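Long-range contacts in alkyl hydroperoxide reductase, C subunit (PDB 5Y63), which probably reduces hydrogen peroxide and organic hydroperoxides to water and alcohols as a thiol-specific peroxidase, helping to protect the cell against oxidative stress: residues K18-C24 / Q114-F119; F48-A52 / M128-A132; D85-H90 / M107-P111. One frame throughout, in Å; residues are numbered along the deposited sequence.

Contact 1 (K18-C24 / Q114-F119); sequences KLFDFEC and QLARFF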
loop_
_atom_site.group_PDB
_atom_site.type_symbol
_atom_site.label_atom_id
_atom_site.label_comp_id
_atom_site.label_asym_id
_atom_site.label_seq_id
_atom_site.Cartn_x
_atom_site.Cartn_y
_atom_site.Cartn_z
ATOM N N LYS A 18 -29.947 12.116 5.455
ATOM C CA LYS A 18 -31.096 11.229 5.276
ATOM C C LYS A 18 -30.979 9.993 6.161
ATOM O O LYS A 18 -29.876 9.501 6.399
ATOM C CB LYS A 18 -31.210 10.793 3.809
ATOM C CG LYS A 18 -31.765 11.858 2.877
ATOM C CD LYS A 18 -33.271 11.712 2.703
ATOM C CE LYS A 18 -33.892 12.866 1.925
ATOM N NZ LYS A 18 -33.084 13.333 0.764
ATOM N N LEU A 19 -32.116 9.494 6.642
ATOM C CA LEU A 19 -32.148 8.218 7.356
ATOM C C LEU A 19 -31.737 7.084 6.423
ATOM O O LEU A 19 -32.220 6.992 5.294
ATOM C CB LEU A 19 -33.545 7.919 7.902
ATOM C CG LEU A 19 -34.091 8.785 9.036
ATOM C CD1 LEU A 19 -35.500 8.330 9.388
ATOM C CD2 LEU A 19 -33.195 8.728 10.264
ATOM N N PHE A 20 -30.837 6.232 6.901
ATOM C CA PHE A 20 -30.480 4.999 6.198
ATOM C C PHE A 20 -31.649 4.006 6.139
ATOM O O PHE A 20 -32.608 4.105 6.911
ATOM C CB PHE A 20 -29.237 4.349 6.837
ATOM C CG PHE A 20 -29.507 3.593 8.124
ATOM C CD1 PHE A 20 -29.997 4.239 9.257
ATOM C CD2 PHE A 20 -29.227 2.235 8.209
ATOM C CE1 PHE A 20 -30.223 3.541 10.432
ATOM C CE2 PHE A 20 -29.449 1.535 9.384
ATOM C CZ PHE A 20 -29.949 2.189 10.497
ATOM N N ASP A 21 -31.568 3.065 5.201
ATOM C CA ASP A 21 -32.566 2.007 5.082
ATOM C C ASP A 21 -32.385 1.023 6.231
ATOM O O ASP A 21 -31.296 0.488 6.433
ATOM C CB ASP A 21 -32.442 1.282 3.738
ATOM C CG ASP A 21 -33.500 0.201 3.549
ATOM O OD1 ASP A 21 -34.540 0.234 4.242
ATOM O OD2 ASP A 21 -33.289 -0.688 2.697
ATOM N N PHE A 22 -33.453 0.799 6.987
ATOM C CA PHE A 22 -33.404 -0.100 8.133
ATOM C C PHE A 22 -34.773 -0.703 8.400
ATOM O O PHE A 22 -35.794 -0.186 7.948
ATOM C CB PHE A 22 -32.916 0.646 9.383
ATOM C CG PHE A 22 -34.000 1.391 10.114
ATOM C CD1 PHE A 22 -34.741 0.765 11.110
ATOM C CD2 PHE A 22 -34.284 2.716 9.804
ATOM C CE1 PHE A 22 -35.744 1.444 11.780
ATOM C CE2 PHE A 22 -35.289 3.399 10.473
ATOM C CZ PHE A 22 -36.017 2.762 11.463
ATOM N N GLU A 23 -34.771 -1.801 9.146
ATOM C CA GLU A 23 -35.994 -2.422 9.632
ATOM C C GLU A 23 -35.705 -3.022 11.002
ATOM O O GLU A 23 -34.626 -3.573 11.224
ATOM C CB GLU A 23 -36.478 -3.497 8.654
ATOM C CG GLU A 23 -37.900 -3.972 8.916
ATOM C CD GLU A 23 -38.495 -4.768 7.760
ATOM O OE1 GLU A 23 -37.734 -5.245 6.884
ATOM O OE2 GLU A 23 -39.736 -4.925 7.728
ATOM N N CYS A 24 -36.656 -2.895 11.923
ATOM C CA CYS A 24 -36.476 -3.414 13.278
ATOM C C CYS A 24 -37.801 -3.723 13.962
ATOM O O CYS A 24 -38.864 -3.288 13.518
ATOM C CB CYS A 24 -35.692 -2.413 14.125
ATOM S SG CYS A 24 -36.659 -0.993 14.686
ATOM N N GLN A 114 -27.886 -0.974 15.230
ATOM C CA GLN A 114 -27.857 -0.288 13.935
ATOM C C GLN A 114 -28.248 1.192 14.057
ATOM O O GLN A 114 -27.574 2.061 13.499
ATOM C CB GLN A 114 -28.752 -1.013 12.914
ATOM C CG GLN A 114 -30.247 -0.916 13.191
ATOM C CD GLN A 114 -31.096 -1.844 12.344
ATOM O OE1 GLN A 114 -32.118 -2.353 12.809
ATOM N NE2 GLN A 114 -30.692 -2.060 11.095
ATOM N N LEU A 115 -29.318 1.467 14.804
ATOM C CA LEU A 115 -29.815 2.835 14.988
ATOM C C LEU A 115 -28.836 3.671 15.803
ATOM O O LEU A 115 -28.367 4.713 15.345
ATOM C CB LEU A 115 -31.193 2.834 15.674
ATOM C CG LEU A 115 -32.462 2.814 14.809
ATOM C CD1 LEU A 115 -32.370 1.879 13.619
ATOM C CD2 LEU A 115 -33.664 2.435 15.660
ATOM N N ALA A 116 -28.523 3.200 17.006
ATOM C CA ALA A 116 -27.614 3.909 17.902
ATOM C C ALA A 116 -26.286 4.252 17.224
ATOM O O ALA A 116 -25.757 5.347 17.419
ATOM C CB ALA A 116 -27.371 3.091 19.159
ATOM N N ARG A 117 -25.760 3.320 16.428
ATOM C CA ARG A 117 -24.517 3.544 15.687
ATOM C C ARG A 117 -24.693 4.511 14.518
ATOM O O ARG A 117 -23.810 5.335 14.257
ATOM C CB ARG A 117 -23.937 2.221 15.183
ATOM C CG ARG A 117 -23.424 1.321 16.293
ATOM C CD ARG A 117 -22.406 0.314 15.791
ATOM N NE ARG A 117 -22.279 -0.818 16.710
ATOM C CZ ARG A 117 -23.044 -1.910 16.689
ATOM N NH1 ARG A 117 -22.834 -2.873 17.580
ATOM N NH2 ARG A 117 -24.018 -2.056 15.789
ATOM N N PHE A 118 -25.820 4.415 13.815
ATOM C CA PHE A 118 -26.107 5.339 12.716
ATOM C C PHE A 118 -26.192 6.772 13.225
ATOM O O PHE A 118 -25.556 7.668 12.675
ATOM C CB PHE A 118 -27.410 4.981 11.991
ATOM C CG PHE A 118 -27.873 6.052 11.041
ATOM C CD1 PHE A 118 -27.195 6.279 9.851
ATOM C CD2 PHE A 118 -28.966 6.853 11.349
ATOM C CE1 PHE A 118 -27.605 7.274 8.979
ATOM C CE2 PHE A 118 -29.380 7.850 10.483
ATOM C CZ PHE A 118 -28.698 8.063 9.297
ATOM N N PHE A 119 -26.989 6.977 14.268
ATOM C CA PHE A 119 -27.117 8.293 14.898
ATOM C C PHE A 119 -25.881 8.668 15.725
ATOM O O PHE A 119 -25.677 9.837 16.040
ATOM C CB PHE A 119 -28.370 8.349 15.775
ATOM C CG PHE A 119 -29.656 8.416 14.997
ATOM C CD1 PHE A 119 -30.128 9.628 14.520
ATOM C CD2 PHE A 119 -30.400 7.270 14.753
ATOM C CE1 PHE A 119 -31.316 9.696 13.813
ATOM C CE2 PHE A 119 -31.588 7.330 14.046
ATOM C CZ PHE A 119 -32.047 8.547 13.575
#
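Aromatic packing dominates the meeting of residues 18-24 with helix 114-119. Phe20 lays its ring obliquely against that of Phe118, the centroids 4.5 Å apart and the planes inclined at 34°, with Phe20 CD1 as close as 3.3 Å to Phe118 CG. Beside this pair, Leu115 serves two phenyl groups with one methyl: its CD1 sits over a face of Phe22, 3.9 Å from the ring centroid in a CH-pi contact, and lies 4.0 Å from Phe20 CZ, near the plane of that ring. These residues belong to an extended arm that crosses the helix and runs into strand 23-28, the first strand of the N-terminal hairpin that peroxiredoxins add to the thioredoxin fold. Leu19 extends the apolar patch toward the start of the arm, its CD2 touching Phe119 CZ at 3.5 Å and Phe118 CE2 at 3.9 Å; Phe119 in turn meets Phe47, Phe49 and Phe134 in the core. Backbone atoms also take part. The carbonyl Lys18 O approaches the edge of the Phe118 ring, 3.4 Å from CZ, while the backbone N of Phe22 is hydrogen-bonded to Thr37 OG1.

Contact 2 (F48-A52 / M128-A132); sequences FFYPA and MAYRA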
loop_
_atom_site.group_PDB
_atom_site.type_symbol
_atom_site.label_atom_id
_atom_site.label_comp_id
_atom_site.label_asym_id
_atom_site.label_seq_id
_atom_site.Cartn_x
_atom_site.Cartn_y
_atom_site.Cartn_z
ATOM N N PHE A 48 -36.268 9.032 20.202
ATOM C CA PHE A 48 -36.011 9.318 21.608
ATOM C C PHE A 48 -35.178 8.195 22.223
ATOM O O PHE A 48 -35.711 7.231 22.777
ATOM C CB PHE A 48 -37.334 9.497 22.355
ATOM C CG PHE A 48 -37.187 10.137 23.706
ATOM C CD1 PHE A 48 -37.149 11.518 23.827
ATOM C CD2 PHE A 48 -37.092 9.362 24.854
ATOM C CE1 PHE A 48 -37.015 12.116 25.067
ATOM C CE2 PHE A 48 -36.960 9.953 26.096
ATOM C CZ PHE A 48 -36.923 11.332 26.202
ATOM N N PHE A 49 -33.860 8.327 22.105
ATOM C CA PHE A 49 -32.933 7.339 22.645
ATOM C C PHE A 49 -32.866 7.429 24.165
ATOM O O PHE A 49 -32.899 8.525 24.723
ATOM C CB PHE A 49 -31.535 7.546 22.067
ATOM C CG PHE A 49 -31.396 7.099 20.648
ATOM C CD1 PHE A 49 -31.652 7.970 19.604
ATOM C CD2 PHE A 49 -30.992 5.807 20.358
ATOM C CE1 PHE A 49 -31.514 7.558 18.291
ATOM C CE2 PHE A 49 -30.851 5.388 19.050
ATOM C CZ PHE A 49 -31.113 6.264 18.015
ATOM N N TYR A 50 -32.766 6.276 24.824
ATOM C CA TYR A 50 -32.592 6.222 26.277
ATOM C C TYR A 50 -31.786 4.974 26.670
ATOM O O TYR A 50 -31.822 3.970 25.959
ATOM C CB TYR A 50 -33.954 6.251 26.986
ATOM C CG TYR A 50 -34.794 5.022 26.741
ATOM C CD1 TYR A 50 -35.529 4.882 25.572
ATOM C CD2 TYR A 50 -34.845 3.993 27.674
ATOM C CE1 TYR A 50 -36.290 3.753 25.337
ATOM C CE2 TYR A 50 -35.600 2.860 27.451
ATOM C CZ TYR A 50 -36.325 2.744 26.281
ATOM O OH TYR A 50 -37.079 1.619 26.050
ATOM N N PRO A 51 -31.062 5.032 27.806
ATOM C CA PRO A 51 -30.084 3.987 28.141
ATOM C C PRO A 51 -30.630 2.579 28.374
ATOM O O PRO A 51 -30.180 1.642 27.715
ATOM C CB PRO A 51 -29.419 4.517 29.421
ATOM C CG PRO A 51 -29.685 5.980 29.420
ATOM C CD PRO A 51 -31.033 6.128 28.790
ATOM N N ALA A 52 -31.572 2.420 29.301
ATOM C CA ALA A 52 -31.975 1.077 29.730
ATOM C C ALA A 52 -33.412 0.976 30.232
ATOM O O ALA A 52 -33.924 1.889 30.878
ATOM C CB ALA A 52 -31.020 0.576 30.806
ATOM N N MET A 128 -25.046 0.811 25.798
ATOM C CA MET A 128 -26.347 1.465 25.904
ATOM C C MET A 128 -26.348 2.808 25.183
ATOM O O MET A 128 -25.305 3.446 25.026
ATOM C CB MET A 128 -26.703 1.677 27.372
ATOM C CG MET A 128 -26.854 0.389 28.159
ATOM S SD MET A 128 -27.107 0.714 29.908
ATOM C CE MET A 128 -27.069 -0.957 30.556
ATOM N N ALA A 129 -27.530 3.232 24.751
ATOM C CA ALA A 129 -27.680 4.502 24.059
ATOM C C ALA A 129 -27.644 5.666 25.051
ATOM O O ALA A 129 -28.096 5.546 26.193
ATOM C CB ALA A 129 -28.974 4.524 23.262
ATOM N N TYR A 130 -27.090 6.788 24.605
ATOM C CA TYR A 130 -27.115 8.017 25.382
ATOM C C TYR A 130 -28.527 8.595 25.388
ATOM O O TYR A 130 -29.401 8.129 24.656
ATOM C CB TYR A 130 -26.119 9.035 24.810
ATOM C CG TYR A 130 -24.707 8.847 25.318
ATOM C CD1 TYR A 130 -24.377 9.175 26.629
ATOM C CD2 TYR A 130 -23.702 8.342 24.495
ATOM C CE1 TYR A 130 -23.094 9.008 27.110
ATOM C CE2 TYR A 130 -22.412 8.171 24.970
ATOM C CZ TYR A 130 -22.115 8.506 26.275
ATOM O OH TYR A 130 -20.838 8.340 26.748
ATOM N N ARG A 131 -28.748 9.600 26.231
ATOM C CA ARG A 131 -30.023 10.310 26.259
ATOM C C ARG A 131 -30.063 11.303 25.111
ATOM O O ARG A 131 -29.857 12.503 25.293
ATOM C CB ARG A 131 -30.229 11.008 27.601
ATOM C CG ARG A 131 -30.362 10.021 28.738
ATOM C CD ARG A 131 -30.804 10.669 30.035
ATOM N NE ARG A 131 -30.649 9.718 31.131
ATOM C CZ ARG A 131 -31.467 8.697 31.377
ATOM N NH1 ARG A 131 -32.541 8.472 30.623
ATOM N NH2 ARG A 131 -31.209 7.890 32.397
ATOM N N ALA A 132 -30.326 10.775 23.922
ATOM C CA ALA A 132 -30.320 11.561 22.706
ATOM C C ALA A 132 -31.720 11.683 22.113
ATOM O O ALA A 132 -32.551 10.779 22.246
ATOM C CB ALA A 132 -29.369 10.947 21.693
HETATM O O HOH W 1 -29.875 2.022 24.993
#
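The peroxidatic site is built partly here: Pro51 opens the PxxxS/TxxC signature of peroxiredoxins, which ends at the predicted active-site Cys58, and the Arg131 side chain comes within about 4 Å of that of Cys58. Pro51 CD lies over a face of the Arg131 guanidinium, 3.3 Å from NH1, and the same NH1 forms a salt bridge with Glu61. The two segments run roughly antiparallel, but direct backbone pairing is limited to Phe49 N donating to Ala132 O at 2.8 Å. Beyond it, an inverse gamma turn centred on Arg131 interrupts the strand, and a water bridges the gap, donating to Pro51 O (2.8 Å) and accepting from Ala129 N (2.6 Å). A CA-H...O contact, Pro51 CA to Ala129 O at 3.2 Å, lies alongside. Phe49 CD2 packs on Ala129 CB at 3.8 Å. In the sheet, strands 77-83 and 142-148 flank this pair; Phe48 and Arg131 reach helix 58-67, whereas the Phe49 ring meets Phe119 of helix 114-119.

Contact 3 (D85-H90 / M107-P111); sequences DSHYVH and MLADP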
loop_
_atom_site.group_PDB
_atom_site.type_symbol
_atom_site.label_atom_id
_atom_site.label_comp_id
_atom_site.label_asym_id
_atom_site.label_seq_id
_atom_site.Cartn_x
_atom_site.Cartn_y
_atom_site.Cartn_z
ATOM N N ASP A 85 -32.414 -2.439 24.190
ATOM C CA ASP A 85 -33.186 -3.577 24.675
ATOM C C ASP A 85 -34.033 -4.172 23.556
ATOM O O ASP A 85 -34.357 -3.494 22.579
ATOM C CB ASP A 85 -34.084 -3.147 25.839
ATOM C CG ASP A 85 -33.287 -2.734 27.060
ATOM O OD1 ASP A 85 -32.666 -3.621 27.683
ATOM O OD2 ASP A 85 -33.279 -1.529 27.396
ATOM N N SER A 86 -34.391 -5.444 23.708
ATOM C CA SER A 86 -35.226 -6.127 22.727
ATOM C C SER A 86 -36.684 -5.738 22.901
ATOM O O SER A 86 -37.080 -5.201 23.939
ATOM C CB SER A 86 -35.081 -7.647 22.843
ATOM O OG SER A 86 -35.734 -8.139 23.999
ATOM N N HIS A 87 -37.473 -6.012 21.871
ATOM C CA HIS A 87 -38.918 -5.800 21.917
ATOM C C HIS A 87 -39.582 -6.654 23.002
ATOM O O HIS A 87 -40.588 -6.241 23.582
ATOM C CB HIS A 87 -39.556 -6.065 20.545
ATOM C CG HIS A 87 -39.338 -7.454 20.025
ATOM N ND1 HIS A 87 -38.226 -7.810 19.292
ATOM C CD2 HIS A 87 -40.096 -8.570 20.124
ATOM C CE1 HIS A 87 -38.306 -9.087 18.966
ATOM N NE2 HIS A 87 -39.432 -9.571 19.457
ATOM N N TYR A 88 -39.014 -7.828 23.283
ATOM C CA TYR A 88 -39.484 -8.673 24.391
ATOM C C TYR A 88 -39.421 -7.921 25.724
ATOM O O TYR A 88 -40.361 -7.974 26.519
ATOM C CB TYR A 88 -38.652 -9.960 24.510
ATOM C CG TYR A 88 -38.768 -10.923 23.343
ATOM C CD1 TYR A 88 -39.977 -11.551 23.047
ATOM C CD2 TYR A 88 -37.657 -11.227 22.551
ATOM C CE1 TYR A 88 -40.081 -12.439 21.986
ATOM C CE2 TYR A 88 -37.750 -12.114 21.490
ATOM C CZ TYR A 88 -38.962 -12.717 21.210
ATOM O OH TYR A 88 -39.055 -13.596 20.153
ATOM N N VAL A 89 -38.310 -7.222 25.951
ATOM C CA VAL A 89 -38.072 -6.508 27.208
ATOM C C VAL A 89 -39.012 -5.313 27.369
ATOM O O VAL A 89 -39.472 -5.031 28.477
ATOM C CB VAL A 89 -36.606 -6.031 27.319
ATOM C CG1 VAL A 89 -36.396 -5.187 28.569
ATOM C CG2 VAL A 89 -35.659 -7.224 27.335
ATOM N N HIS A 90 -39.292 -4.617 26.269
ATOM C CA HIS A 90 -40.210 -3.477 26.295
ATOM C C HIS A 90 -41.602 -3.891 26.764
ATOM O O HIS A 90 -42.229 -3.183 27.551
ATOM C CB HIS A 90 -40.312 -2.815 24.916
ATOM C CG HIS A 90 -39.039 -2.180 24.444
ATOM N ND1 HIS A 90 -38.148 -1.564 25.296
ATOM C CD2 HIS A 90 -38.524 -2.042 23.200
ATOM C CE1 HIS A 90 -37.131 -1.091 24.601
ATOM N NE2 HIS A 90 -37.335 -1.365 23.325
ATOM N N MET A 107 -42.368 1.812 20.707
ATOM C CA MET A 107 -41.059 1.655 21.332
ATOM C C MET A 107 -40.174 0.745 20.482
ATOM O O MET A 107 -40.358 -0.477 20.465
ATOM C CB MET A 107 -41.221 1.059 22.728
ATOM C CG MET A 107 -42.177 1.822 23.625
ATOM S SD MET A 107 -42.267 1.089 25.268
ATOM C CE MET A 107 -40.710 1.637 25.966
ATOM N N LEU A 108 -39.216 1.343 19.776
ATOM C CA LEU A 108 -38.327 0.588 18.893
ATOM C C LEU A 108 -37.279 -0.178 19.692
ATOM O O LEU A 108 -36.756 0.320 20.689
ATOM C CB LEU A 108 -37.622 1.516 17.901
ATOM C CG LEU A 108 -38.490 2.400 16.999
ATOM C CD1 LEU A 108 -37.609 3.128 15.992
ATOM C CD2 LEU A 108 -39.566 1.601 16.280
ATOM N N ALA A 109 -36.987 -1.397 19.247
ATOM C CA ALA A 109 -35.932 -2.211 19.831
ATOM C C ALA A 109 -34.708 -2.127 18.933
ATOM O O ALA A 109 -34.832 -2.112 17.705
ATOM C CB ALA A 109 -36.390 -3.654 19.959
ATOM N N ASP A 110 -33.528 -2.077 19.547
ATOM C CA ASP A 110 -32.281 -1.992 18.797
ATOM C C ASP A 110 -31.174 -2.826 19.446
ATOM O O ASP A 110 -30.154 -2.284 19.863
ATOM C CB ASP A 110 -31.852 -0.524 18.670
ATOM C CG ASP A 110 -30.679 -0.333 17.726
ATOM O OD1 ASP A 110 -30.529 -1.134 16.778
ATOM O OD2 ASP A 110 -29.905 0.624 17.929
ATOM N N PRO A 111 -31.367 -4.157 19.527
ATOM C CA PRO A 111 -30.328 -4.987 20.139
ATOM C C PRO A 111 -29.039 -5.080 19.318
ATOM O O PRO A 111 -27.963 -5.205 19.896
ATOM C CB PRO A 111 -30.992 -6.370 20.252
ATOM C CG PRO A 111 -32.450 -6.140 20.037
ATOM C CD PRO A 111 -32.527 -4.966 19.117
#
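Asp85 brings its backbone to the other segment and turns its CA-to-CB bond away. Its carbonyl O accepts a weak hydrogen bond from Asp110 N at 3.4 Å and lies 3.3 Å from Ala109 CB, while its carboxylate OD2 bonds to Asp53 N. Ser86 follows as the N-cap of helix 87-96: its OG takes a weak capping bond from Val89 N at 3.4 Å, and its CB rests 4.1 Å from Pro111 CG. The first turn of the helix then begins against Ala109, whose CB lies 3.2 Å from His87 N; His87 CB is 4.0 Å from the same methyl carbon, and the His87 ring meets Phe32 edge-to-face. Val89 faces another way and packs on Asp85 of a second subunit, a contact made reciprocally, so this helix start also belongs to a subunit interface of the decamer. One turn on from Ser86, His90 points back at the strand. Its NE2 donates to Leu108 O at 3.2 Å, and its ND1 is hydrogen-bonded to Asp53 OD2, so both ring nitrogens are engaged. Met107 covers one face of this imidazole with CB, 4.1 Å from His90 CD2, and its SD stands obliquely 5.2 Å from the ring centroid. Strand 77-83, helix 87-96 and strand 107-109, with its two strands parallel and adjacent, form a beta-alpha-beta crossover of the thioredoxin-like fold, and the contact joins the start of its helix to its second strand and the residues just after it.

In the fold
From the N terminus, the arm 18-24 meets helix 114-119 about 90 residues later, closing contact 1. Within that loop the chain leaves strand 44-49 through 48-52, which finds its partner, 128-132, only after contact 1 is complete, so contacts 1 and 2 cross. Contact 3, closed by 85-90 and 107-111, is the shortest loop and nests inside both. Direct contacts link the three: Phe49 CZ packs on Phe119 CD2 at 3.5 Å, Asp110 OD2 probably accepts a hydrogen bond from Ala116 N at 3.1 Å, and Tyr50 OH lies 3.1 Å from His90 CE1. Together they tie the N-terminal arm, the central sheet and its crossover helix into one domain.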